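Local coordinates for MstE (Scytonema sp. PCC 10023, PDB 6SBF), which is a monodomain class II terpene cyclase that assembles complex isoprenoid scaffolds, probably in merosterol biosynthesis, at residues 38-41 with 42-46; 337-340 with 341-344. The protein carries 1 engineered substitution. All blocks are in the same frame, centred on the assembly; numbering follows the deposited sequence. Where two conformers were deposited one is given.

Interaction 1. Residues 38-41 with 42-46; sequences ARNL and EGWWQ
One face of the Trp-45 indole carries the aliphatic part of Arg-39: CG lies over the five-membered ring as a CH-pi contact, 3.7 Å from its centroid. The two side chains run the same way, with guanidinium and indole planes 24° apart. The edge of the Trp-44 ring, by contrast, looks toward Asn-40 OD1. This tight turn follows helix 18-37, and its Gly-Trp-Trp recalls a QW motif of squalene-hopene cyclases, though only the Gly-X-Trp end is recognisable. Two side chains bond back to the helix before: Trp-45 NE1 donates to Leu-35 O and Arg-39 NE to Leu-36 O. Trp-45 also packs on helix 59-69 and on Ile-350, while Trp-44 reaches helix 75-90, so the loop ties several helices of the (alpha/alpha)6 barrel together.

Asn-40 organises the turn. Its CG lies between the backbone N and the carbonyl carbon (chi1 72°), which turns the amide inward over the residues that follow, where OD1 takes the successive backbone N-H groups of residues 42 to 44. It accepts from Gly-43 N at 3.1 Å, nearly along the C=O axis, and from Trp-44 N at 3.0 Å, from above the carbonyl plane; the bond from Glu-42 N is weak. The backbone repeats the closure, since Asn-40 N donates to Trp-44 O at 2.9 Å, and Gly-43 N makes a weak bond to Asn-40 O. Glycine suits position 43 because its positive phi, 118°, would jam a side chain against the preceding carbonyl. A water joins Ala-38 O, Trp-44 O and Gln-46 N. The other end of the Asn-40 amide is used as well: ND2 donates to Gln-46 OE1 at 3.2 Å, standing above that carbonyl's plane.

Interaction 2. Residues 337-340 with 341-344; sequences KRFE and GSII
Ser-342 reaches back to Phe-339 across a type II beta turn that leads into strand 342-344. In the conformer given, one of two, its CB lies 3.3 Å from Phe-339 O, and OG beyond it donates to that same oxygen at 2.7 Å. A chi1 of 85° puts OG between the backbone N and the carbonyl carbon, folded back over the turn. The classic turn bond runs from Ser-342 N to Phe-339 O at 2.9 Å. Gly-341 fills the third position of the turn, where type II geometry calls for the positive phi that glycine accepts readily.

Glu-340, at the second position, sends its chain outward: bent at chi2, it brings OE2 to Arg-338 NE in a 2.7 Å salt bridge. OE2 lies in the guanidinium plane, but NE comes to it from above the carboxylate plane; NH1 adds a weak second bond. Phe-339 stacks on Tyr-330, meets Phe-50 edge-to-face and only loosely approaches Ile-344 CG2. One carbonyl oxygen thus takes both an N-H and an O-H from Ser-342, from the same face of its plane, tying the serine twice to the first residue of the turn.

Both contacts are short turns that use a glycine at positive phi and deliver the chain to a strand, and both are partly buried, their centres about 19 and 20 Å from the centre of the chain. Interaction 1 follows helix 18-37 and leads to strand 47-50; interaction 2 enters strand 342-344 of a three-stranded mixed sheet. They meet indirectly, for Ile-344 and Phe-339 touch residues of strand 47-50, although the nearest atoms of the two contacts stay about 11 Å apart. Their chemistry differs: 38-46 relies on buried tryptophans and an asparagine side-chain amide that accepts and donates several hydrogen bonds, whereas 337-344 pairs an outer salt bridge with aromatic packing and sheet hydrogen bonds.

Interaction 1. Residues 38-41 with 42-46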
loop_
_atom_site.group_PDB
_atom_site.type_symbol
_atom_site.label_atom_id
_atom_site.label_comp_id
_atom_site.label_asym_id
_atom_site.label_seq_id
_atom_site.Cartn_x
_atom_site.Cartn_y
_atom_site.Cartn_z
ATOM N N ALA A 38 0.792 -19.315 1.374
ATOM C CA ALA A 38 1.858 -18.701 0.547
ATOM C C ALA A 38 3.051 -18.271 1.382
ATOM O O ALA A 38 4.073 -17.894 0.802
ATOM C CB ALA A 38 1.295 -17.530 -0.257
ATOM N N ARG A 39 3.005 -18.323 2.709
ATOM C CA ARG A 39 4.156 -17.998 3.582
ATOM C C ARG A 39 5.287 -19.010 3.329
ATOM O O ARG A 39 5.000 -20.207 3.027
ATOM C CB ARG A 39 3.703 -18.017 5.049
ATOM C CG ARG A 39 2.728 -16.912 5.363
ATOM C CD ARG A 39 2.193 -16.987 6.769
ATOM N NE ARG A 39 1.343 -18.144 6.966
ATOM C CZ ARG A 39 0.888 -18.550 8.125
ATOM N NH1 ARG A 39 0.169 -19.655 8.140
ATOM N NH2 ARG A 39 1.118 -17.816 9.204
ATOM N N ASN A 40 6.516 -18.551 3.531
ATOM C CA ASN A 40 7.706 -19.421 3.343
ATOM C C ASN A 40 7.993 -20.241 4.616
ATOM O O ASN A 40 7.193 -20.222 5.532
ATOM C CB ASN A 40 8.881 -18.590 2.835
ATOM C CG ASN A 40 9.524 -17.655 3.839
ATOM O OD1 ASN A 40 9.217 -17.729 5.041
ATOM N ND2 ASN A 40 10.355 -16.712 3.355
ATOM N N LEU A 41 9.123 -20.946 4.646
ATOM C CA LEU A 41 9.476 -21.914 5.718
ATOM C C LEU A 41 9.362 -21.265 7.089
ATOM O O LEU A 41 8.761 -21.840 8.009
ATOM C CB LEU A 41 10.929 -22.431 5.529
ATOM C CG LEU A 41 11.330 -23.058 4.185
ATOM C CD1 LEU A 41 12.860 -23.061 3.956
ATOM C CD2 LEU A 41 10.783 -24.481 4.131
ATOM N N GLU A 42 9.990 -20.086 7.256
ATOM C CA GLU A 42 10.054 -19.362 8.558
ATOM C C GLU A 42 8.696 -18.703 8.811
ATOM O O GLU A 42 8.412 -18.392 9.956
ATOM C CB GLU A 42 11.144 -18.278 8.610
ATOM C CG GLU A 42 12.533 -18.764 9.019
ATOM C CD GLU A 42 12.801 -19.030 10.495
ATOM O OE1 GLU A 42 12.236 -18.318 11.370
ATOM O OE2 GLU A 42 13.610 -19.944 10.776
ATOM N N GLY A 43 7.911 -18.423 7.758
ATOM C CA GLY A 43 6.595 -17.825 7.934
ATOM C C GLY A 43 6.439 -16.451 7.280
ATOM O O GLY A 43 5.378 -15.868 7.437
ATOM N N TRP A 44 7.452 -15.941 6.604
ATOM C CA TRP A 44 7.323 -14.621 5.937
ATOM C C TRP A 44 6.373 -14.690 4.746
ATOM O O TRP A 44 6.391 -15.663 3.999
ATOM C CB TRP A 44 8.700 -14.180 5.429
ATOM C CG TRP A 44 9.721 -13.886 6.476
ATOM C CD1 TRP A 44 10.735 -14.703 6.886
ATOM C CD2 TRP A 44 9.881 -12.678 7.224
ATOM N NE1 TRP A 44 11.500 -14.088 7.841
ATOM C CE2 TRP A 44 10.993 -12.833 8.067
ATOM C CE3 TRP A 44 9.136 -11.504 7.313
ATOM C CZ2 TRP A 44 11.411 -11.837 8.936
ATOM C CZ3 TRP A 44 9.549 -10.512 8.167
ATOM C CH2 TRP A 44 10.678 -10.675 8.970
ATOM N N TRP A 45 5.691 -13.575 4.476
ATOM C CA TRP A 45 5.201 -13.273 3.129
ATOM C C TRP A 45 6.289 -12.559 2.315
ATOM O O TRP A 45 6.912 -11.638 2.825
ATOM C CB TRP A 45 3.976 -12.364 3.241
ATOM C CG TRP A 45 2.747 -13.065 3.733
ATOM C CD1 TRP A 45 2.043 -14.025 3.092
ATOM C CD2 TRP A 45 2.031 -12.813 4.958
ATOM N NE1 TRP A 45 0.974 -14.450 3.852
ATOM C CE2 TRP A 45 0.948 -13.702 4.986
ATOM C CE3 TRP A 45 2.197 -11.920 6.030
ATOM C CZ2 TRP A 45 0.072 -13.748 6.082
ATOM C CZ3 TRP A 45 1.336 -11.961 7.127
ATOM C CH2 TRP A 45 0.261 -12.850 7.116
ATOM N N GLN A 46 6.521 -13.093 1.125
ATOM C CA GLN A 46 7.549 -12.569 0.229
ATOM C C GLN A 46 6.901 -12.116 -1.075
ATOM O O GLN A 46 6.032 -12.779 -1.604
ATOM C CB GLN A 46 8.536 -13.665 -0.163
ATOM C CG GLN A 46 9.419 -14.137 0.955
ATOM C CD GLN A 46 10.376 -15.197 0.448
ATOM O OE1 GLN A 46 9.970 -16.311 0.217
ATOM N NE2 GLN A 46 11.602 -14.822 0.221
HETATM O O HOH W 1 5.849 -15.902 0.902
#

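Interaction 2. Residues 337-340 with 341-344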
loop_
_atom_site.group_PDB
_atom_site.type_symbol
_atom_site.label_atom_id
_atom_site.label_comp_id
_atom_site.label_asym_id
_atom_site.label_seq_id
_atom_site.Cartn_x
_atom_site.Cartn_y
_atom_site.Cartn_z
ATOM N N LYS A 337 19.348 -4.486 -19.599
ATOM C CA LYS A 337 18.367 -3.689 -18.822
ATOM C C LYS A 337 18.884 -3.262 -17.451
ATOM O O LYS A 337 19.841 -3.789 -16.926
ATOM C CB LYS A 337 17.052 -4.464 -18.716
ATOM C CG LYS A 337 17.077 -5.820 -18.011
ATOM C CD LYS A 337 16.086 -6.742 -18.708
ATOM C CE LYS A 337 15.609 -7.971 -17.973
ATOM N NZ LYS A 337 14.211 -8.279 -18.393
ATOM N N ARG A 338 18.183 -2.303 -16.888
ATOM C CA ARG A 338 18.509 -1.743 -15.567
ATOM C C ARG A 338 17.188 -1.537 -14.880
ATOM O O ARG A 338 16.144 -1.449 -15.572
ATOM C CB ARG A 338 19.249 -0.409 -15.651
ATOM C CG ARG A 338 18.538 0.667 -16.466
ATOM C CD ARG A 338 19.433 1.869 -16.682
ATOM N NE ARG A 338 19.885 2.397 -15.391
ATOM C CZ ARG A 338 20.979 3.125 -15.218
ATOM N NH1 ARG A 338 21.312 3.534 -14.004
ATOM N NH2 ARG A 338 21.722 3.459 -16.260
ATOM N N PHE A 339 17.239 -1.375 -13.587
ATOM C CA PHE A 339 15.983 -1.130 -12.864
ATOM C C PHE A 339 15.510 0.318 -12.995
ATOM O O PHE A 339 14.275 0.518 -13.005
ATOM C CB PHE A 339 16.130 -1.563 -11.414
ATOM C CG PHE A 339 16.290 -3.047 -11.287
ATOM C CD1 PHE A 339 15.219 -3.910 -11.535
ATOM C CD2 PHE A 339 17.504 -3.576 -10.908
ATOM C CE1 PHE A 339 15.363 -5.282 -11.343
ATOM C CE2 PHE A 339 17.659 -4.953 -10.797
ATOM C CZ PHE A 339 16.601 -5.804 -11.034
ATOM N N GLU A 340 16.429 1.275 -13.098
ATOM C CA GLU A 340 16.040 2.690 -13.151
ATOM C C GLU A 340 15.221 2.901 -14.414
ATOM O O GLU A 340 15.640 2.478 -15.502
ATOM C CB GLU A 340 17.220 3.643 -13.097
ATOM C CG GLU A 340 18.038 3.506 -11.832
ATOM C CD GLU A 340 19.070 2.385 -11.828
ATOM O OE1 GLU A 340 19.630 2.182 -10.761
ATOM O OE2 GLU A 340 19.265 1.681 -12.850
ATOM N N GLY A 341 14.076 3.541 -14.232
ATOM C CA GLY A 341 13.118 3.800 -15.297
ATOM C C GLY A 341 12.269 2.617 -15.629
ATOM O O GLY A 341 11.536 2.686 -16.621
ATOM N N SER A 342 12.260 1.603 -14.775
ATOM C CA SER A 342 11.424 0.404 -15.002
ATOM C C SER A 342 10.429 0.173 -13.863
ATOM O O SER A 342 10.552 0.824 -12.810
ATOM C CB SER A 342 12.291 -0.800 -15.225
ATOM O OG SER A 342 12.656 -1.368 -13.980
ATOM N N ILE A 343 9.484 -0.684 -14.181
ATOM C CA ILE A 343 8.403 -1.071 -13.282
ATOM C C ILE A 343 8.529 -2.562 -13.033
ATOM O O ILE A 343 8.615 -3.356 -13.983
ATOM C CB ILE A 343 7.055 -0.681 -13.896
ATOM C CG1 ILE A 343 6.952 0.810 -14.115
ATOM C CG2 ILE A 343 5.898 -1.192 -13.070
ATOM C CD1 ILE A 343 5.685 1.242 -14.854
ATOM N N ILE A 344 8.429 -2.931 -11.767
ATOM C CA ILE A 344 8.301 -4.342 -11.344
ATOM C C ILE A 344 6.928 -4.599 -10.738
ATOM O O ILE A 344 6.199 -3.668 -10.441
ATOM C CB ILE A 344 9.481 -4.706 -10.431
ATOM C CG1 ILE A 344 9.437 -4.002 -9.081
ATOM C CG2 ILE A 344 10.804 -4.494 -11.162
ATOM C CD1 ILE A 344 10.322 -4.682 -8.098
#